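Local coordinates for protein ORF10 (Moritella marina, PDB 6RIW) that forms the ketosynthase-chain length factor didomain of a polyunsaturated fatty acid synthase, which probably condenses acyl chains bound to acyl carrier protein, at residues Thr164-Ala169 against Arg705-Pro710; Met516-Leu521 against Val948-Leu953. All blocks are in the same frame, centred on the assembly; numbering follows the deposited sequence.

Contact 1: residues Thr164-Ala169 against Arg705-Pro710; sequences THADNA and RQHYGP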
ATOM      1  N   THR A 164       5.934  20.338  -8.050  1.00 13.86           N
ATOM      2  CA  THR A 164       5.429  19.276  -7.190  1.00 15.30           C
ATOM      3  C   THR A 164       6.498  18.859  -6.194  1.00 14.29           C
ATOM      4  O   THR A 164       7.623  18.524  -6.589  1.00 13.95           O
ATOM      5  CB  THR A 164       4.969  18.084  -8.045  1.00 15.78           C
ATOM      6  OG1 THR A 164       3.951  18.535  -8.948  1.00 14.11           O
ATOM      7  CG2 THR A 164       4.408  16.975  -7.172  1.00 14.11           C
ATOM      8  N   HIS A 165       6.151  18.911  -4.902  1.00 12.51           N
ATOM      9  CA  HIS A 165       7.062  18.505  -3.834  1.00 14.54           C
ATOM     10  C   HIS A 165       7.322  17.004  -3.900  1.00 14.02           C
ATOM     11  O   HIS A 165       6.389  16.200  -4.031  1.00 12.44           O
ATOM     12  CB  HIS A 165       6.458  18.862  -2.470  1.00 16.99           C
ATOM     13  CG  HIS A 165       7.433  18.840  -1.324  1.00 16.52           C
ATOM     14  ND1 HIS A 165       7.895  17.667  -0.760  1.00 14.53           N
ATOM     15  CD2 HIS A 165       7.986  19.849  -0.601  1.00 17.28           C
ATOM     16  CE1 HIS A 165       8.714  17.952   0.240  1.00 16.25           C
ATOM     17  NE2 HIS A 165       8.781  19.269   0.365  1.00 16.32           N
ATOM     18  N   ALA A 166       8.597  16.636  -3.761  1.00 13.29           N
ATOM     19  CA  ALA A 166       9.021  15.232  -3.833  1.00 11.66           C
ATOM     20  C   ALA A 166       8.252  14.311  -2.891  1.00 12.23           C
ATOM     21  O   ALA A 166       8.090  13.118  -3.190  1.00 12.14           O
ATOM     22  CB  ALA A 166      10.517  15.136  -3.517  1.00 15.62           C
ATOM     23  N   ASP A 167       7.793  14.813  -1.741  1.00 11.69           N
ATOM     24  CA  ASP A 167       7.067  13.941  -0.810  1.00 11.46           C
ATOM     25  C   ASP A 167       5.794  13.368  -1.438  1.00 11.82           C
ATOM     26  O   ASP A 167       5.252  12.380  -0.937  1.00 11.42           O
ATOM     27  CB  ASP A 167       6.706  14.705   0.482  1.00 15.63           C
ATOM     28  CG  ASP A 167       7.890  14.867   1.459  1.00 16.92           C
ATOM     29  OD1 ASP A 167       8.970  14.255   1.260  1.00 17.28           O
ATOM     30  OD2 ASP A 167       7.733  15.628   2.450  1.00 14.99           O
ATOM     31  N   ASN A 168       5.282  13.979  -2.512  1.00 12.74           N
ATOM     32  CA  ASN A 168       4.150  13.420  -3.231  1.00 11.20           C
ATOM     33  C   ASN A 168       4.459  12.082  -3.911  1.00 11.97           C
ATOM     34  O   ASN A 168       3.530  11.394  -4.337  1.00 11.50           O
ATOM     35  CB  ASN A 168       3.661  14.441  -4.257  1.00 11.94           C
ATOM     36  CG  ASN A 168       2.905  15.586  -3.596  1.00 15.82           C
ATOM     37  OD1 ASN A 168       1.875  15.361  -2.962  1.00 15.18           O
ATOM     38  ND2 ASN A 168       3.435  16.806  -3.702  1.00 12.51           N
ATOM     39  N   ALA A 169       5.712  11.674  -3.996  1.00 11.18           N
ATOM     40  CA  ALA A 169       5.982  10.342  -4.531  1.00 11.59           C
ATOM     41  C   ALA A 169       5.974   9.252  -3.458  1.00 12.76           C
ATOM     42  O   ALA A 169       6.070   8.059  -3.797  1.00 13.24           O
ATOM     43  CB  ALA A 169       7.335  10.334  -5.250  1.00 11.57           C
ATOM     44  N   ARG A 705      15.050   9.817  -4.713  1.00  8.97           N
ATOM     45  CA  ARG A 705      15.877   9.909  -3.520  1.00  9.15           C
ATOM     46  C   ARG A 705      16.927  10.988  -3.643  1.00  9.45           C
ATOM     47  O   ARG A 705      17.342  11.536  -2.617  1.00 10.47           O
ATOM     48  CB  ARG A 705      16.532   8.553  -3.214  1.00  8.99           C
ATOM     49  CG  ARG A 705      15.489   7.406  -3.111  1.00 10.16           C
ATOM     50  CD  ARG A 705      14.474   7.640  -1.990  1.00 12.79           C
ATOM     51  NE  ARG A 705      13.447   6.586  -1.981  1.00 11.59           N
ATOM     52  CZ  ARG A 705      12.508   6.446  -1.047  1.00 13.38           C
ATOM     53  NH1 ARG A 705      12.448   7.279  -0.000  1.00 12.04           N
ATOM     54  NH2 ARG A 705      11.620   5.458  -1.161  1.00 11.95           N
ATOM     55  N   GLN A 706      17.308  11.358  -4.868  1.00  9.42           N
ATOM     56  CA  GLN A 706      18.182  12.522  -5.037  1.00 10.67           C
ATOM     57  C   GLN A 706      17.583  13.790  -4.444  1.00 13.32           C
ATOM     58  O   GLN A 706      18.331  14.717  -4.108  1.00 12.53           O
ATOM     59  CB  GLN A 706      18.474  12.765  -6.523  1.00 11.88           C
ATOM     60  CG  GLN A 706      19.634  11.948  -7.060  1.00 15.27           C
ATOM     61  CD  GLN A 706      20.260  12.626  -8.256  1.00 21.53           C
ATOM     62  OE1 GLN A 706      21.468  12.821  -8.288  1.00 19.68           O
ATOM     63  NE2 GLN A 706      19.425  13.040  -9.236  1.00 21.27           N
ATOM     64  N   HIS A 707      16.249  13.884  -4.359  1.00 11.38           N
ATOM     65  CA  HIS A 707      15.621  15.048  -3.736  1.00 12.17           C
ATOM     66  C   HIS A 707      15.916  15.153  -2.246  1.00 13.81           C
ATOM     67  O   HIS A 707      15.779  16.243  -1.692  1.00 13.54           O
ATOM     68  CB  HIS A 707      14.091  15.046  -3.927  1.00 13.47           C
ATOM     69  CG  HIS A 707      13.656  15.096  -5.357  1.00 13.14           C
ATOM     70  ND1 HIS A 707      14.127  16.040  -6.240  1.00 14.03           N
ATOM     71  CD2 HIS A 707      12.804  14.308  -6.065  1.00 11.80           C
ATOM     72  CE1 HIS A 707      13.582  15.841  -7.430  1.00 13.05           C
ATOM     73  NE2 HIS A 707      12.786  14.789  -7.357  1.00 11.24           N
ATOM     74  N   TYR A 708      16.372  14.067  -1.601  1.00 11.07           N
ATOM     75  CA  TYR A 708      16.643  14.059  -0.166  1.00 12.50           C
ATOM     76  C   TYR A 708      18.120  14.106   0.184  1.00 12.35           C
ATOM     77  O   TYR A 708      18.461  14.475   1.317  1.00 13.87           O
ATOM     78  CB  TYR A 708      15.997  12.822   0.481  1.00 11.52           C
ATOM     79  CG  TYR A 708      14.503  12.836   0.242  1.00 13.20           C
ATOM     80  CD1 TYR A 708      13.670  13.687   0.968  1.00 14.77           C
ATOM     81  CD2 TYR A 708      13.935  12.034  -0.739  1.00 17.61           C
ATOM     82  CE1 TYR A 708      12.269  13.722   0.727  1.00 15.92           C
ATOM     83  CE2 TYR A 708      12.557  12.053  -0.981  1.00 20.13           C
ATOM     84  CZ  TYR A 708      11.735  12.900  -0.253  1.00 17.84           C
ATOM     85  OH  TYR A 708      10.378  12.880  -0.520  1.00 16.46           O
ATOM     86  N   GLY A 709      18.989  13.769  -0.754  1.00 13.09           N
ATOM     87  CA  GLY A 709      20.416  13.865  -0.543  1.00 13.75           C
ATOM     88  C   GLY A 709      21.177  13.265  -1.710  1.00 12.69           C
ATOM     89  O   GLY A 709      20.628  12.484  -2.492  1.00 12.38           O
ATOM     90  N   PRO A 710      22.472  13.585  -1.823  1.00 13.72           N
ATOM     91  CA  PRO A 710      23.254  13.139  -2.987  1.00 13.21           C
ATOM     92  C   PRO A 710      23.564  11.647  -2.965  1.00 13.38           C
ATOM     93  O   PRO A 710      23.928  11.084  -1.926  1.00 12.76           O
ATOM     94  CB  PRO A 710      24.552  13.966  -2.884  1.00 14.36           C
ATOM     95  CG  PRO A 710      24.636  14.363  -1.434  1.00 17.71           C
ATOM     96  CD  PRO A 710      23.221  14.478  -0.935  1.00 13.69           C
TER
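The phenol ring of Y708 and the carboxylate of D167 meet edge on, their planes only 14° apart. OD1 of D167 lies at the ring edge, near the ring plane, and takes a hydrogen bond from Y708 OH at 2.7 Å on its anti lone pair, the one turned away from OD2. The methyl of A166 touches both H707 and Y708, oblique to each ring: its CB is 3.5 Å from H707 CD2 and 3.8 Å from Y708 OH. The edge of a third ring is used within 164-169, where D167 N donates to H165 ND1 at 3.0 Å, nearly straight and in the imidazole plane. With CG anti to its carbonyl carbon (chi1 -59°), Y708 carries its ring over to the 3-10 turn at 166-169. A phenylalanine here would probably leave OD1 without its hydroxyl donor and weaken the hold on the carboxylate. D167 has further partners, a salt bridge from OD1 to R873 and a hydrogen bond from OD2 to Y82, while H707 ND1 bonds to the backbone of Q956. The site exemplifies a buried carboxylate satisfied by hydroxyl and guanidinium groups together; gripped through both oxygens, it is likely to remain ionised, and it ties the first ketosynthase-family region to the second.

Contact 2: residues Met516-Leu521 against Val948-Leu953; sequences MQSLQL and VMMDNL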
ATOM      1  N   MET A 516      19.814  13.187 -18.059  1.00 14.16           N
ATOM      2  CA  MET A 516      20.907  13.118 -17.087  1.00 15.67           C
ATOM      3  C   MET A 516      21.336  14.504 -16.631  1.00 13.94           C
ATOM      4  O   MET A 516      21.676  14.689 -15.457  1.00 15.72           O
ATOM      5  CB  MET A 516      22.079  12.332 -17.676  1.00 15.08           C
ATOM      6  CG  MET A 516      21.676  10.871 -17.973  1.00 16.32           C
ATOM      7  SD  MET A 516      21.261   9.918 -16.484  1.00 18.74           S
ATOM      8  CE  MET A 516      22.942   9.576 -15.966  1.00 16.86           C
ATOM      9  N   GLN A 517      21.287  15.498 -17.527  1.00 14.71           N
ATOM     10  CA  GLN A 517      21.560  16.870 -17.116  1.00 16.60           C
ATOM     11  C   GLN A 517      20.542  17.361 -16.093  1.00 16.61           C
ATOM     12  O   GLN A 517      20.907  18.032 -15.120  1.00 16.64           O
ATOM     13  CB  GLN A 517      21.554  17.786 -18.341  1.00 18.72           C
ATOM     14  CG  GLN A 517      22.022  19.188 -18.068  1.00 26.69           C
ATOM     15  CD  GLN A 517      21.844  20.084 -19.288  1.00 38.40           C
ATOM     16  OE1 GLN A 517      21.970  21.310 -19.204  1.00 49.64           O
ATOM     17  NE2 GLN A 517      21.539  19.467 -20.435  1.00 38.43           N
ATOM     18  N   SER A 518      19.256  17.047 -16.306  1.00 14.96           N
ATOM     19  CA  SER A 518      18.222  17.466 -15.354  1.00 15.25           C
ATOM     20  C   SER A 518      18.425  16.811 -13.994  1.00 17.79           C
ATOM     21  O   SER A 518      18.219  17.447 -12.951  1.00 15.66           O
ATOM     22  CB  SER A 518      16.829  17.137 -15.883  1.00 17.27           C
ATOM     23  OG  SER A 518      16.572  17.838 -17.086  1.00 21.26           O
ATOM     24  N   LEU A 519      18.847  15.538 -13.985  1.00 13.14           N
ATOM     25  CA  LEU A 519      19.107  14.813 -12.753  1.00 13.70           C
ATOM     26  C   LEU A 519      20.455  15.162 -12.129  1.00 19.56           C
ATOM     27  O   LEU A 519      20.743  14.688 -11.028  1.00 16.93           O
ATOM     28  CB  LEU A 519      19.033  13.300 -13.022  1.00 16.48           C
ATOM     29  CG  LEU A 519      17.665  12.771 -13.486  1.00 16.14           C
ATOM     30  CD1 LEU A 519      17.753  11.257 -13.775  1.00 16.62           C
ATOM     31  CD2 LEU A 519      16.644  13.029 -12.380  1.00 12.40           C
ATOM     32  N   GLN A 520      21.272  15.976 -12.802  1.00 17.65           N
ATOM     33  CA  GLN A 520      22.609  16.345 -12.319  1.00 20.40           C
ATOM     34  C   GLN A 520      23.477  15.110 -12.077  1.00 20.79           C
ATOM     35  O   GLN A 520      24.254  15.039 -11.120  1.00 23.58           O
ATOM     36  CB  GLN A 520      22.510  17.220 -11.071  1.00 22.55           C
ATOM     37  CG  GLN A 520      21.683  18.455 -11.363  1.00 23.58           C
ATOM     38  CD  GLN A 520      21.591  19.390 -10.185  1.00 31.25           C
ATOM     39  OE1 GLN A 520      21.913  19.022  -9.053  1.00 34.65           O
ATOM     40  NE2 GLN A 520      21.139  20.608 -10.443  1.00 30.16           N
ATOM     41  N   LEU A 521      23.366  14.144 -12.976  1.00 16.50           N
ATOM     42  CA  LEU A 521      24.134  12.901 -12.919  1.00 18.56           C
ATOM     43  C   LEU A 521      25.103  12.843 -14.091  1.00 21.53           C
ATOM     44  O   LEU A 521      24.687  12.978 -15.255  1.00 17.23           O
ATOM     45  CB  LEU A 521      23.199  11.683 -12.987  1.00 19.13           C
ATOM     46  CG  LEU A 521      22.348  11.332 -11.757  1.00 20.25           C
ATOM     47  CD1 LEU A 521      21.342  10.230 -12.098  1.00 18.65           C
ATOM     48  CD2 LEU A 521      23.263  10.894 -10.618  1.00 22.83           C
ATOM     49  N   VAL A 948       7.472  19.550 -23.049  1.00 19.54           N
ATOM     50  CA  VAL A 948       7.767  18.749 -21.850  1.00 17.06           C
ATOM     51  C   VAL A 948       8.650  19.545 -20.904  1.00 17.61           C
ATOM     52  O   VAL A 948       9.690  20.079 -21.303  1.00 18.63           O
ATOM     53  CB  VAL A 948       8.439  17.421 -22.230  1.00 17.98           C
ATOM     54  CG1 VAL A 948       8.828  16.630 -20.940  1.00 15.80           C
ATOM     55  CG2 VAL A 948       7.502  16.566 -23.084  1.00 15.98           C
ATOM     56  N   MET A 949       8.238  19.639 -19.640  1.00 16.41           N
ATOM     57  CA  MET A 949       8.965  20.429 -18.653  1.00 18.31           C
ATOM     58  C   MET A 949       9.754  19.512 -17.725  1.00 16.01           C
ATOM     59  O   MET A 949       9.207  18.543 -17.194  1.00 17.00           O
ATOM     60  CB  MET A 949       8.019  21.299 -17.825  1.00 19.20           C
ATOM     61  CG  MET A 949       7.129  22.214 -18.670  1.00 26.02           C
ATOM     62  SD  MET A 949       8.111  23.422 -19.587  1.00 32.62           S
ATOM     63  CE  MET A 949       8.696  24.408 -18.201  1.00 34.30           C
ATOM     64  N   MET A 950      11.017  19.858 -17.485  1.00 16.80           N
ATOM     65  CA  MET A 950      11.913  19.013 -16.701  1.00 15.84           C
ATOM     66  C   MET A 950      12.145  19.518 -15.284  1.00 15.13           C
ATOM     67  O   MET A 950      12.891  18.874 -14.541  1.00 14.60           O
ATOM     68  CB  MET A 950      13.262  18.903 -17.414  1.00 20.35           C
ATOM     69  CG  MET A 950      13.158  18.453 -18.858  1.00 20.34           C
ATOM     70  SD  MET A 950      12.616  16.748 -18.926  1.00 21.44           S
ATOM     71  CE  MET A 950      14.231  15.982 -18.728  1.00 19.93           C
ATOM     72  N   ASP A 951      11.521  20.640 -14.897  1.00 13.64           N
ATOM     73  CA  ASP A 951      11.827  21.310 -13.627  1.00 17.61           C
ATOM     74  C   ASP A 951      11.686  20.383 -12.425  1.00 16.45           C
ATOM     75  O   ASP A 951      12.455  20.493 -11.463  1.00 16.25           O
ATOM     76  CB  ASP A 951      10.900  22.518 -13.408  1.00 24.77           C
ATOM     77  CG  ASP A 951      10.804  23.424 -14.615  1.00 37.92           C
ATOM     78  OD1 ASP A 951      10.138  23.030 -15.601  1.00 36.67           O
ATOM     79  OD2 ASP A 951      11.387  24.537 -14.566  1.00 42.19           O
ATOM     80  N   ASN A 952      10.676  19.504 -12.427  1.00 15.69           N
ATOM     81  CA  ASN A 952      10.434  18.667 -11.256  1.00 14.27           C
ATOM     82  C   ASN A 952      11.509  17.602 -11.044  1.00 15.47           C
ATOM     83  O   ASN A 952      11.565  17.014  -9.956  1.00 15.32           O
ATOM     84  CB  ASN A 952       9.069  17.986 -11.379  1.00 12.01           C
ATOM     85  CG  ASN A 952       7.936  18.890 -10.952  1.00 15.90           C
ATOM     86  OD1 ASN A 952       8.102  19.725 -10.073  1.00 18.28           O
ATOM     87  ND2 ASN A 952       6.780  18.727 -11.571  1.00 15.83           N
ATOM     88  N   LEU A 953      12.346  17.338 -12.050  1.00 14.21           N
ATOM     89  CA  LEU A 953      13.412  16.352 -11.918  1.00 14.13           C
ATOM     90  C   LEU A 953      14.643  16.897 -11.202  1.00 14.27           C
ATOM     91  O   LEU A 953      15.427  16.114 -10.656  1.00 15.08           O
ATOM     92  CB  LEU A 953      13.829  15.850 -13.304  1.00 13.92           C
ATOM     93  CG  LEU A 953      12.774  15.195 -14.182  1.00 16.63           C
ATOM     94  CD1 LEU A 953      13.396  14.721 -15.527  1.00 14.91           C
ATOM     95  CD2 LEU A 953      12.115  14.043 -13.447  1.00 17.45           C
TER
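S518, on the last turn of helix 513-519, and L953 of the loop 948-953 bury the most surface here, and no hydrogen bond joins the two segments. Both CB atoms point at the opposite segment, and they stand 4.2 Å apart. L519 is their partner: its CD2 branch lies 4.1 Å from L953 CB and comes within 3.7 Å of L953 O. M950, bent at chi2 (-68°) and chi3 (-85°), folds its thioether back so that CE, 3.4 Å from S518 OG, and CB both border the hydroxyl. That hydroxyl bonds within its own helix, to the carbonyl oxygen of N514, so the methionine covers an oxygen already engaged. The helix ends in a Schellman motif, with Q520 at positive phi and L521 N bonded to M516 O; the contact illustrates how a capped helix end, here in the second ketosynthase-family region, can be covered by apolar groups, well away from the magnesium site. Around it, M950 rests on P135 and Q139 and L953 on L136, all of helix 129-148, while L519 and L953 both touch T703; the loop, which follows helix 929-934, thus lies against helix 129-148, helix 699-706 and the last turn of helix 513-519.

In the fold
Contact 1 is the more deeply buried, its centre about 19 Å from the centre of the chain; contact 2, about 28 Å out, is partly buried. The chemistry differs as well: the inner one depends on a charged group with several polar partners, the outer on van der Waals contact around a helix end. The centres of contacts 1 and 2 lie about 13 Å apart, and polar links run between them. Q706 NE2 probably bonds to L519 O at 2.8 Å, and T164 N probably bonds to N952 OD1 at 3.0 Å. Contact 1 joins the two ketosynthase-family regions directly, whereas loop 948-953 lies against both, through T164 and helix 129-148 on one side and helix 513-519 on the other.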